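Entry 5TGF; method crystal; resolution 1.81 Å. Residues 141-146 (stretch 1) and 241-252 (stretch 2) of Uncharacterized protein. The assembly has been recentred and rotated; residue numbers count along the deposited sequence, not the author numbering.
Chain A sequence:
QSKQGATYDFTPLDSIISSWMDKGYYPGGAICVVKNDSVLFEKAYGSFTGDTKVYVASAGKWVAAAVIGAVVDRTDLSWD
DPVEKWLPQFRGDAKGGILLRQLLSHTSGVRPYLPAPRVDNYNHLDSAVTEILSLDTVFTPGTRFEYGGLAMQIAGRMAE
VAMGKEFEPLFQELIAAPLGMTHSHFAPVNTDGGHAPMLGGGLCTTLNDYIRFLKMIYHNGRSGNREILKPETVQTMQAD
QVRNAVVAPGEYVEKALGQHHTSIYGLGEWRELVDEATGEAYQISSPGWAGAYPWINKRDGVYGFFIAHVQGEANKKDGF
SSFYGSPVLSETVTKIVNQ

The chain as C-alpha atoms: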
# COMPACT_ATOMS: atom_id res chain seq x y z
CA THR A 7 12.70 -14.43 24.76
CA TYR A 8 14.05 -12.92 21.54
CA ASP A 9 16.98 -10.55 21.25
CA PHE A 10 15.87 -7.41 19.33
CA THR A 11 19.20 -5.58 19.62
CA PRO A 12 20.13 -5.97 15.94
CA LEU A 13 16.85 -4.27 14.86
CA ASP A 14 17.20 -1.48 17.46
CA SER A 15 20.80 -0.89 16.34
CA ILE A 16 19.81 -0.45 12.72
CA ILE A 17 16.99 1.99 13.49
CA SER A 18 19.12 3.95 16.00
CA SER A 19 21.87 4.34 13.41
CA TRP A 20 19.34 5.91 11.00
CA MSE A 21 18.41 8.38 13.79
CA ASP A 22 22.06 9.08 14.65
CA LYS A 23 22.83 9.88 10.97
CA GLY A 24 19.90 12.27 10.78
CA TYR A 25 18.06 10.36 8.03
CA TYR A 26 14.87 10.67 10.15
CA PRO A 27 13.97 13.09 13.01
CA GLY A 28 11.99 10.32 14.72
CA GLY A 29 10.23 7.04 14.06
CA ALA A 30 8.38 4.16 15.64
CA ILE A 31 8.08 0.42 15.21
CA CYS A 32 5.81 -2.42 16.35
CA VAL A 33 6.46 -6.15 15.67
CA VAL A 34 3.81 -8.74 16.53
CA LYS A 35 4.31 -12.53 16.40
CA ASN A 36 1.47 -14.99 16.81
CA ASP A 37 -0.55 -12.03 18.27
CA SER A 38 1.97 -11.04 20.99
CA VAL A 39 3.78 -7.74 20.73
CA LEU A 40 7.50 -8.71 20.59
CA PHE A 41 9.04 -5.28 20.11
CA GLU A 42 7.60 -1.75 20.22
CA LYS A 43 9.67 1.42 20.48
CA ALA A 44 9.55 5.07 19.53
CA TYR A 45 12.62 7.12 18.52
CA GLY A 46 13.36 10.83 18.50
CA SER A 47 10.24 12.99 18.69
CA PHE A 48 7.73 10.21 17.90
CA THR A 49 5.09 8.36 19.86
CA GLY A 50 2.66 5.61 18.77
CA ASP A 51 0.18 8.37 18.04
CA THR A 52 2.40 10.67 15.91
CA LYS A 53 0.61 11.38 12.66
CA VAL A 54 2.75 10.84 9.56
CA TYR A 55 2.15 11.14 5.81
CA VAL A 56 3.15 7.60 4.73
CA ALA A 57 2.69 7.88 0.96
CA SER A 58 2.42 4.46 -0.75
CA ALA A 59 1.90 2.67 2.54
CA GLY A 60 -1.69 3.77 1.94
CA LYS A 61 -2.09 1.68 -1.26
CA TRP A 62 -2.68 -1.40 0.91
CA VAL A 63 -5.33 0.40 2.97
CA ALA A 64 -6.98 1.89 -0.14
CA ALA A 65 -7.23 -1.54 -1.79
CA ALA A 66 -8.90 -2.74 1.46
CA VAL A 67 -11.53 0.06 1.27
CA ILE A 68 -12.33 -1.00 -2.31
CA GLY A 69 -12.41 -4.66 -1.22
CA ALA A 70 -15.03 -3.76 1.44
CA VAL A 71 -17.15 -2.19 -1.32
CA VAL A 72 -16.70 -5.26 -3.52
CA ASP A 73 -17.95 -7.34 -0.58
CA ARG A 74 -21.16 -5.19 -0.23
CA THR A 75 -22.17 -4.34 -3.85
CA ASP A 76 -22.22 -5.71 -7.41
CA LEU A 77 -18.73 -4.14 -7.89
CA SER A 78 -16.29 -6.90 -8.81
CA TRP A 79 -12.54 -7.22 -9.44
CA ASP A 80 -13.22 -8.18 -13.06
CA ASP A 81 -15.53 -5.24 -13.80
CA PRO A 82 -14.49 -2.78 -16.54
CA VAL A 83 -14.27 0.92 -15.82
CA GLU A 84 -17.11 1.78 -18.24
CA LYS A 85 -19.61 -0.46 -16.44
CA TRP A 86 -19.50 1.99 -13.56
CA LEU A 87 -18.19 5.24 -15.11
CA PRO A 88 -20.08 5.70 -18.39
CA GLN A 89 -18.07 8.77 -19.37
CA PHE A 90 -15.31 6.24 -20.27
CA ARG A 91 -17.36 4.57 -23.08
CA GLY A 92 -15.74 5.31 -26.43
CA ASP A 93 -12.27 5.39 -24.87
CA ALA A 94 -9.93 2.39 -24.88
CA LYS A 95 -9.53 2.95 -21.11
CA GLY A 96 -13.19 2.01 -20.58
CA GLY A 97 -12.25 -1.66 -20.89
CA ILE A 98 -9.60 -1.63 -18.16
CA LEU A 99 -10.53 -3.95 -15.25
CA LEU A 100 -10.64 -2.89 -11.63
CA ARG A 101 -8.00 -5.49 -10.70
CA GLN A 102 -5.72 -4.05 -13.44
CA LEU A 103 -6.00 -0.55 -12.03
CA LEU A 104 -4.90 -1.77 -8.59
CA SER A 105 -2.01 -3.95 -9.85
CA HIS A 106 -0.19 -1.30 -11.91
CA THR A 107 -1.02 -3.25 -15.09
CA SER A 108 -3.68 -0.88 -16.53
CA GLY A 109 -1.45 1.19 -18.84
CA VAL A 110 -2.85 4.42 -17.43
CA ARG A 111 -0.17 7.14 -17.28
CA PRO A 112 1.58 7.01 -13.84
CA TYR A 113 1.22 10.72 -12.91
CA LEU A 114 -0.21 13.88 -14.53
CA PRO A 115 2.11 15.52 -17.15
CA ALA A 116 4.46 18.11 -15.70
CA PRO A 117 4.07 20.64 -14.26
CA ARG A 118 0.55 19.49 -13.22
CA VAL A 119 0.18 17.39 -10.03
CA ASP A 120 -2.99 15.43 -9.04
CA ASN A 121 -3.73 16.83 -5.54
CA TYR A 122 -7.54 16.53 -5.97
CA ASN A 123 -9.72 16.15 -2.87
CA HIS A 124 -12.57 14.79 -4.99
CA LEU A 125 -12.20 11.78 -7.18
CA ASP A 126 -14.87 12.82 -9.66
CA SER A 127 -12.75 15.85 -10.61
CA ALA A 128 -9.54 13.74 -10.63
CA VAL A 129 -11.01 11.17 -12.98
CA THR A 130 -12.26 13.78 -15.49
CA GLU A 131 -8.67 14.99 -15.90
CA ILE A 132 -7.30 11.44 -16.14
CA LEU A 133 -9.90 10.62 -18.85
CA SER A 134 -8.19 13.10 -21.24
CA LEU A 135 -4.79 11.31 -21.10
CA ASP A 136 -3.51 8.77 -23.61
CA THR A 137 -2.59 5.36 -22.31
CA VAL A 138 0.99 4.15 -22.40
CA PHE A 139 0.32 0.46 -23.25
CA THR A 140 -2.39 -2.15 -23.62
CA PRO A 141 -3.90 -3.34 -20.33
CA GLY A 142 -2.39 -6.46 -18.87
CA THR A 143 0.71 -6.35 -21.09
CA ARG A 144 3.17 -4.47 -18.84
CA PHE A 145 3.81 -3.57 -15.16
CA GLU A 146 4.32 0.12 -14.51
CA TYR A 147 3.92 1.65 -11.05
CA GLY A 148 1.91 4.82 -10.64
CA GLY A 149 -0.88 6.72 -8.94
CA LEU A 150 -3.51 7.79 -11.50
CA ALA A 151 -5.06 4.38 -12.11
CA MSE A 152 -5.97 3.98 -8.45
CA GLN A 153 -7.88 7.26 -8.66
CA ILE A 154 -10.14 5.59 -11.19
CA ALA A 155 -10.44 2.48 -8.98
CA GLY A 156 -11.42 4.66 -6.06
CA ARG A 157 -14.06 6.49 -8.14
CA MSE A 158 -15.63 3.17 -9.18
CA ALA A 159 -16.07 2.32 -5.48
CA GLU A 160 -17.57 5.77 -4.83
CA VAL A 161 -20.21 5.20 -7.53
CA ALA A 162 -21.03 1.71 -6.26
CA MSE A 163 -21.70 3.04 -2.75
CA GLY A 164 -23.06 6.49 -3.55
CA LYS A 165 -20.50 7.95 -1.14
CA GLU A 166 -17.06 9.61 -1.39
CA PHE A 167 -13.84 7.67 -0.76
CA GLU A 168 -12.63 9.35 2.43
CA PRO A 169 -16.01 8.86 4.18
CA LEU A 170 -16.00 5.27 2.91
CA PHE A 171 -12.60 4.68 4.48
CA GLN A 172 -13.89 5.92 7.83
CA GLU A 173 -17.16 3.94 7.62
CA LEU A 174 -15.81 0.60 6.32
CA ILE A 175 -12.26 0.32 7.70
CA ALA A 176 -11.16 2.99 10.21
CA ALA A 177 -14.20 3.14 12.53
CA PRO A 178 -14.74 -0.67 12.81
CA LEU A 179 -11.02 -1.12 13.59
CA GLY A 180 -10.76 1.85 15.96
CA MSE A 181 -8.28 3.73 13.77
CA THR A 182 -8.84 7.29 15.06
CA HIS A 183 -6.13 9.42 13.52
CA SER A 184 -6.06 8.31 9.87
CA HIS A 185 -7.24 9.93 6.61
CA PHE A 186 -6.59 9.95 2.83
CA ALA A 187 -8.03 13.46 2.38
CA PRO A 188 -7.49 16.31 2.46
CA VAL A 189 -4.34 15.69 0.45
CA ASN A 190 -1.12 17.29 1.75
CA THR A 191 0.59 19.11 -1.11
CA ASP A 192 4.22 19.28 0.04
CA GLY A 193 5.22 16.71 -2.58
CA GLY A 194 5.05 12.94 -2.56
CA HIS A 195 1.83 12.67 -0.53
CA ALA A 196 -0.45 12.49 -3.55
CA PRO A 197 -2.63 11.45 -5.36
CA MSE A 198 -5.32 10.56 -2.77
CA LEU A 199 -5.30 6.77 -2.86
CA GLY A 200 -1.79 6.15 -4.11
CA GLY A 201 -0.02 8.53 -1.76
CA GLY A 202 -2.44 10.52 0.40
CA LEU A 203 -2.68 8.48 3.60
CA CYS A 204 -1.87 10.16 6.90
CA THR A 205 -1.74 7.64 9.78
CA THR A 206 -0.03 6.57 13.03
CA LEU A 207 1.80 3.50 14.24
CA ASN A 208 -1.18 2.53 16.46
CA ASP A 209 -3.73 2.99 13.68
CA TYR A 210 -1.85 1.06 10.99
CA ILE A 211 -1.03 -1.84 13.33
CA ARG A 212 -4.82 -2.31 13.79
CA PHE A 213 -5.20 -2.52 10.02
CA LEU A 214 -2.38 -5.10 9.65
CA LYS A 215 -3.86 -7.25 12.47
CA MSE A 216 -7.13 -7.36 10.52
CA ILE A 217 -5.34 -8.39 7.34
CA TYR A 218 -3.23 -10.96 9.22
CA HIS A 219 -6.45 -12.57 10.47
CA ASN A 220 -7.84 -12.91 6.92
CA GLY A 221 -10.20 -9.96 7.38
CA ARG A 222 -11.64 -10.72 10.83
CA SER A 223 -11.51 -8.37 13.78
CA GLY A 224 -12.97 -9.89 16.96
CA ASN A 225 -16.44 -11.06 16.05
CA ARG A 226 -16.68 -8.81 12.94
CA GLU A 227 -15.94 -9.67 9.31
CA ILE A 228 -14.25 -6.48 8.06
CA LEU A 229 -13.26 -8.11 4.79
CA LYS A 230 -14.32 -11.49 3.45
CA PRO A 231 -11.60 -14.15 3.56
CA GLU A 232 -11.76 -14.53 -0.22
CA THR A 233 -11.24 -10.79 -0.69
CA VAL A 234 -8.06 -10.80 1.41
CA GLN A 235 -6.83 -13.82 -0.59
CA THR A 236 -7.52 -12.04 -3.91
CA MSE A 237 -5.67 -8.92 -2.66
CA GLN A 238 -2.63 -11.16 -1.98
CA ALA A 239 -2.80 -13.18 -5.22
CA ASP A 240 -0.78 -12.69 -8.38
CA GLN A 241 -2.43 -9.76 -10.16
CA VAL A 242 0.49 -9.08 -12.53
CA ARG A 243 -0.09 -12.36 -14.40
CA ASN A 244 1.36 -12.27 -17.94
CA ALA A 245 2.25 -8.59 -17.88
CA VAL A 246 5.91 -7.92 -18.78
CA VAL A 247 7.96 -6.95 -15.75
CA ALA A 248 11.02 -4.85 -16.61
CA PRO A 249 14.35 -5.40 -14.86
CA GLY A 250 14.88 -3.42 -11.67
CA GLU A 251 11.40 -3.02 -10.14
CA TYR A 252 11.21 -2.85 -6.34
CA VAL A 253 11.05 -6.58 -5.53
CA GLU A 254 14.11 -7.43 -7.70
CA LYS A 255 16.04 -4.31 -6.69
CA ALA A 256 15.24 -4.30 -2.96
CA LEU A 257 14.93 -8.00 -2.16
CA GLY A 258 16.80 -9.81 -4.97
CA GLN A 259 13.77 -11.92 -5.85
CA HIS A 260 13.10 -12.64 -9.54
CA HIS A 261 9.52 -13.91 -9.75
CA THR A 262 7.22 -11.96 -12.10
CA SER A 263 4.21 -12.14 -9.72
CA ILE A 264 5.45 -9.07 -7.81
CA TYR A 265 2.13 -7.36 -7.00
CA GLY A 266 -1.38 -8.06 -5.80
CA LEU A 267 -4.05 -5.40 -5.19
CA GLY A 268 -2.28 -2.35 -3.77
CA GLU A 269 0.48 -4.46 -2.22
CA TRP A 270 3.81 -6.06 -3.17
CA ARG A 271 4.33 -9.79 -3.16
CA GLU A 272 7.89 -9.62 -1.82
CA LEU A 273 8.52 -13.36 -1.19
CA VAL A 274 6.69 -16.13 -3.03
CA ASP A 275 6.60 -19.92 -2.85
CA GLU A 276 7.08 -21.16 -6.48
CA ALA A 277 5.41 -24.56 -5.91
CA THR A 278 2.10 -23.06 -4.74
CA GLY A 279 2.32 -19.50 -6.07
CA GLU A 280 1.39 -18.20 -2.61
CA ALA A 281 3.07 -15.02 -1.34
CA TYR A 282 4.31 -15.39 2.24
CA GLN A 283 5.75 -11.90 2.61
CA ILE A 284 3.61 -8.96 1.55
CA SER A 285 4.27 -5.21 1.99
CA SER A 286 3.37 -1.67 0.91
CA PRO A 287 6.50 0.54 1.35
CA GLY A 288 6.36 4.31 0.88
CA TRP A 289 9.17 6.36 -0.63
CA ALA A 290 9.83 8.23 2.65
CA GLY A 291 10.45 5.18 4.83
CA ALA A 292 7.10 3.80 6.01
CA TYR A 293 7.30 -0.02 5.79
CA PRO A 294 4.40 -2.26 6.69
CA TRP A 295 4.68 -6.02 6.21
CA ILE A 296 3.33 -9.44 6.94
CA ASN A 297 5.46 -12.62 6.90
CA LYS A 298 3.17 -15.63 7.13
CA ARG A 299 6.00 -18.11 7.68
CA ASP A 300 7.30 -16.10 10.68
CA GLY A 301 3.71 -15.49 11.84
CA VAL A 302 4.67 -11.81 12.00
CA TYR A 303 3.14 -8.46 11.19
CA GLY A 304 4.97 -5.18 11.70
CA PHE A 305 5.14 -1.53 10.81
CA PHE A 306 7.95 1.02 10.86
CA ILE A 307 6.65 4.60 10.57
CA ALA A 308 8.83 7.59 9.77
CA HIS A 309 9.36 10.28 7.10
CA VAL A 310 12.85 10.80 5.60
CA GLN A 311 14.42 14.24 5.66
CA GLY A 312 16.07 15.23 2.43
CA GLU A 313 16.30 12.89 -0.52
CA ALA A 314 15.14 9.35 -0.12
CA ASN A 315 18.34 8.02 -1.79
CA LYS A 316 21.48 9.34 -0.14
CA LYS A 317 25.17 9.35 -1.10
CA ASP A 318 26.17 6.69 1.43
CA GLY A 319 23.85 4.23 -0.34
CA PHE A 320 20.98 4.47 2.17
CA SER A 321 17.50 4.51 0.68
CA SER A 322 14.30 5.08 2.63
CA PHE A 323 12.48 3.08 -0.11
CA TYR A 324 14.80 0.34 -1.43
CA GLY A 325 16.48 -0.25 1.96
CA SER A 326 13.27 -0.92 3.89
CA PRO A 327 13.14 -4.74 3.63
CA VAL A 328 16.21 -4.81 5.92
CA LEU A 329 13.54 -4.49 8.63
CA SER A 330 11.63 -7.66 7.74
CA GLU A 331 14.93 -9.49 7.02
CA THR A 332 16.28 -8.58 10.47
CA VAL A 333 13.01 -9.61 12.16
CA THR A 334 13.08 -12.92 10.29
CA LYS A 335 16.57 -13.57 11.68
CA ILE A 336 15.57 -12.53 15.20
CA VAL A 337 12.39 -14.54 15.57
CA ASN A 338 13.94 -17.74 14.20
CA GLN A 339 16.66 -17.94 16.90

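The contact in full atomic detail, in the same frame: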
# COMPACT_ATOMS: atom_id res chain seq x y z
N PRO A 141 -3.72 -2.76 -21.66
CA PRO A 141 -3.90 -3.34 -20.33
C PRO A 141 -3.51 -4.81 -20.22
O PRO A 141 -3.74 -5.62 -21.13
CB PRO A 141 -5.40 -3.17 -20.05
CG PRO A 141 -5.88 -2.13 -20.99
CD PRO A 141 -4.98 -2.20 -22.18
N GLY A 142 -2.86 -5.14 -19.12
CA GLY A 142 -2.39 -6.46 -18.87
C GLY A 142 -1.07 -6.83 -19.50
O GLY A 142 -0.64 -7.96 -19.32
N THR A 143 -0.48 -5.97 -20.32
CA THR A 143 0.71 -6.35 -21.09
C THR A 143 2.03 -5.92 -20.46
O THR A 143 3.10 -6.45 -20.81
CB THR A 143 0.65 -5.81 -22.55
OG1 THR A 143 0.77 -4.38 -22.57
CG2 THR A 143 -0.63 -6.24 -23.21
N ARG A 144 1.97 -4.94 -19.56
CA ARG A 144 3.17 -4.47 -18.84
C ARG A 144 2.81 -4.05 -17.41
O ARG A 144 1.65 -3.76 -17.11
CB ARG A 144 3.80 -3.27 -19.56
CG ARG A 144 4.45 -3.55 -20.91
CD ARG A 144 5.04 -2.32 -21.58
NE ARG A 144 5.86 -1.49 -20.68
CZ ARG A 144 6.03 -0.17 -20.81
NH1 ARG A 144 5.53 0.50 -21.84
NH2 ARG A 144 6.72 0.50 -19.90
N PHE A 145 3.81 -4.17 -16.52
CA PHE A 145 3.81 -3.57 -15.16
C PHE A 145 4.48 -2.20 -15.17
O PHE A 145 5.62 -2.02 -15.66
CB PHE A 145 4.52 -4.47 -14.17
CG PHE A 145 4.49 -3.96 -12.74
CD1 PHE A 145 3.46 -4.32 -11.88
CD2 PHE A 145 5.54 -3.19 -12.24
CE1 PHE A 145 3.45 -3.88 -10.55
CE2 PHE A 145 5.54 -2.74 -10.91
CZ PHE A 145 4.49 -3.11 -10.06
N GLU A 146 3.74 -1.18 -14.73
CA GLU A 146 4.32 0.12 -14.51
C GLU A 146 3.64 0.82 -13.35
O GLU A 146 2.47 1.19 -13.42
CB GLU A 146 4.27 0.99 -15.77
CG GLU A 146 5.00 2.34 -15.55
CD GLU A 146 4.99 3.25 -16.78
OE1 GLU A 146 3.95 3.36 -17.45
OE2 GLU A 146 6.02 3.92 -17.02
N GLN A 241 -1.62 -10.58 -9.27
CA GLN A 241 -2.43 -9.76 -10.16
C GLN A 241 -1.63 -9.18 -11.33
O GLN A 241 -2.15 -8.42 -12.14
CB GLN A 241 -3.14 -8.65 -9.36
CG GLN A 241 -4.01 -9.15 -8.23
CD GLN A 241 -5.23 -9.94 -8.71
OE1 GLN A 241 -5.52 -9.96 -9.89
NE2 GLN A 241 -5.95 -10.57 -7.78
N VAL A 242 -0.35 -9.53 -11.42
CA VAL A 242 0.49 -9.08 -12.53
C VAL A 242 0.26 -10.02 -13.71
O VAL A 242 0.10 -9.59 -14.84
CB VAL A 242 1.98 -9.06 -12.11
CG1 VAL A 242 2.84 -8.70 -13.30
CG2 VAL A 242 2.19 -8.03 -11.00
N ARG A 243 0.22 -11.32 -13.42
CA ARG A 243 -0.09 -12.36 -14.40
C ARG A 243 0.88 -12.42 -15.56
O ARG A 243 2.05 -12.69 -15.34
CB ARG A 243 -1.55 -12.25 -14.76
CG ARG A 243 -2.32 -12.41 -13.46
CD ARG A 243 -3.76 -12.60 -13.70
NE ARG A 243 -4.57 -12.35 -12.52
CZ ARG A 243 -5.89 -12.45 -12.57
NH1 ARG A 243 -6.43 -12.90 -13.70
NH2 ARG A 243 -6.65 -12.17 -11.54
N ASN A 244 0.44 -12.17 -16.79
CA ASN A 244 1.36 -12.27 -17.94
C ASN A 244 1.96 -10.94 -18.33
O ASN A 244 2.65 -10.84 -19.35
CB ASN A 244 0.66 -12.87 -19.15
CG ASN A 244 0.16 -14.27 -18.90
OD1 ASN A 244 0.92 -15.14 -18.48
ND2 ASN A 244 -1.12 -14.49 -19.13
N ALA A 245 1.69 -9.88 -17.56
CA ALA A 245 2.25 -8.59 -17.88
C ALA A 245 3.78 -8.67 -17.82
O ALA A 245 4.34 -9.33 -16.94
CB ALA A 245 1.71 -7.53 -16.92
N VAL A 246 4.45 -7.96 -18.73
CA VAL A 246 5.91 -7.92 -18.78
C VAL A 246 6.43 -7.07 -17.65
O VAL A 246 6.01 -5.90 -17.50
CB VAL A 246 6.44 -7.39 -20.13
CG1 VAL A 246 7.97 -7.17 -20.07
CG2 VAL A 246 6.05 -8.35 -21.27
N VAL A 247 7.32 -7.65 -16.84
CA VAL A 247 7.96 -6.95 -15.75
C VAL A 247 9.37 -6.59 -16.21
O VAL A 247 10.19 -7.48 -16.47
CB VAL A 247 8.05 -7.83 -14.49
CG1 VAL A 247 8.82 -7.11 -13.38
CG2 VAL A 247 6.64 -8.21 -14.02
N ALA A 248 9.67 -5.31 -16.23
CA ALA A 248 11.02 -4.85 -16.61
C ALA A 248 12.03 -5.15 -15.51
O ALA A 248 11.66 -5.22 -14.33
CB ALA A 248 11.01 -3.36 -16.91
N PRO A 249 13.31 -5.30 -15.87
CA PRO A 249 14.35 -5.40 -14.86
C PRO A 249 14.33 -4.23 -13.90
O PRO A 249 14.03 -3.11 -14.29
CB PRO A 249 15.67 -5.38 -15.69
CG PRO A 249 15.28 -5.75 -17.08
CD PRO A 249 13.85 -5.32 -17.25
N GLY A 250 14.64 -4.50 -12.64
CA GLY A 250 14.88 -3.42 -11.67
C GLY A 250 13.65 -2.80 -11.00
O GLY A 250 13.72 -1.71 -10.48
N GLU A 251 12.50 -3.50 -10.98
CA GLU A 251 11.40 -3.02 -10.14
C GLU A 251 11.73 -3.35 -8.68
O GLU A 251 12.69 -4.07 -8.39
CB GLU A 251 10.07 -3.65 -10.58
CG GLU A 251 9.71 -3.42 -12.04
CD GLU A 251 9.29 -1.99 -12.38
OE1 GLU A 251 9.03 -1.16 -11.49
OE2 GLU A 251 9.28 -1.67 -13.59
N TYR A 252 10.91 -2.82 -7.78
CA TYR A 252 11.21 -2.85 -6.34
C TYR A 252 11.55 -4.23 -5.78
O TYR A 252 12.51 -4.36 -5.03
CB TYR A 252 10.07 -2.21 -5.55
CG TYR A 252 10.15 -2.47 -4.07
CD1 TYR A 252 10.92 -1.68 -3.21
CD2 TYR A 252 9.46 -3.51 -3.54
CE1 TYR A 252 10.96 -1.97 -1.86
CE2 TYR A 252 9.48 -3.78 -2.20
CZ TYR A 252 10.27 -3.05 -1.38
OH TYR A 252 10.31 -3.48 -0.06
O HOH W 1 -1.76 -10.35 -18.21
O HOH W 2 7.28 -3.48 -18.64
O HOH W 3 7.91 -3.43 -15.16

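Pro141 lies beyond reach of stretch 2, so the contact opens at Gly142. Its carbonyl faces the type II' turn running from Val242 to Ala245: Gly142 O lies 3.3 Å from Ala245 CA. The same oxygen is 3.5 Å from Ala245 N, but the angle is too poor for a hydrogen bond, and that amide is instead directed within its own stretch, with Ala245 N 3.2 Å from Val242 O. A water closes the gap nearby, donating to Gly142 O (2.9 Å from the water O) and accepting from Asn244 N (3.2 Å from the water O). The phi/psi of Gly142, 83/-5°, would jam a CB against the preceding carbonyl oxygen, which by itself calls for glycine.

Thr143 contributes through its backbone, since its CA-to-CB bond points away. Val246 N donates to Thr143 O at 2.9 Å with a nearly linear N-H...O angle of 174°.

Arg144 is paired with Val246 in a single beta bridge, their CA atoms 4.4 Å apart. The bridge is framed by the Thr143 bond and by a second one, in which Phe145 N donates to Val246 O at 3.0 Å and 171°. Val246 thus uses both its amide and its carbonyl. Arg144 CA also approaches Val246 O at 3.5 Å, a CA-H...O contact with 138° at the hydrogen. A second water accepts from Arg144 NE and donates to Val246 O.

Phe145 points toward stretch 2 and has the largest covered area, 110 Å². With chi1 at -177° (t), its CD1 packs 4.0 Å from Val242 CG2, while its CB lies 4.3 Å from Val247 CG2. Glu251 OE1 approaches the ring edge, near its plane, 3.9 Å from Phe145 CE2. A third water donates to Phe145 O and Glu251 OE2 and accepts from Ala248 N. Glu146, sideways, makes no contact.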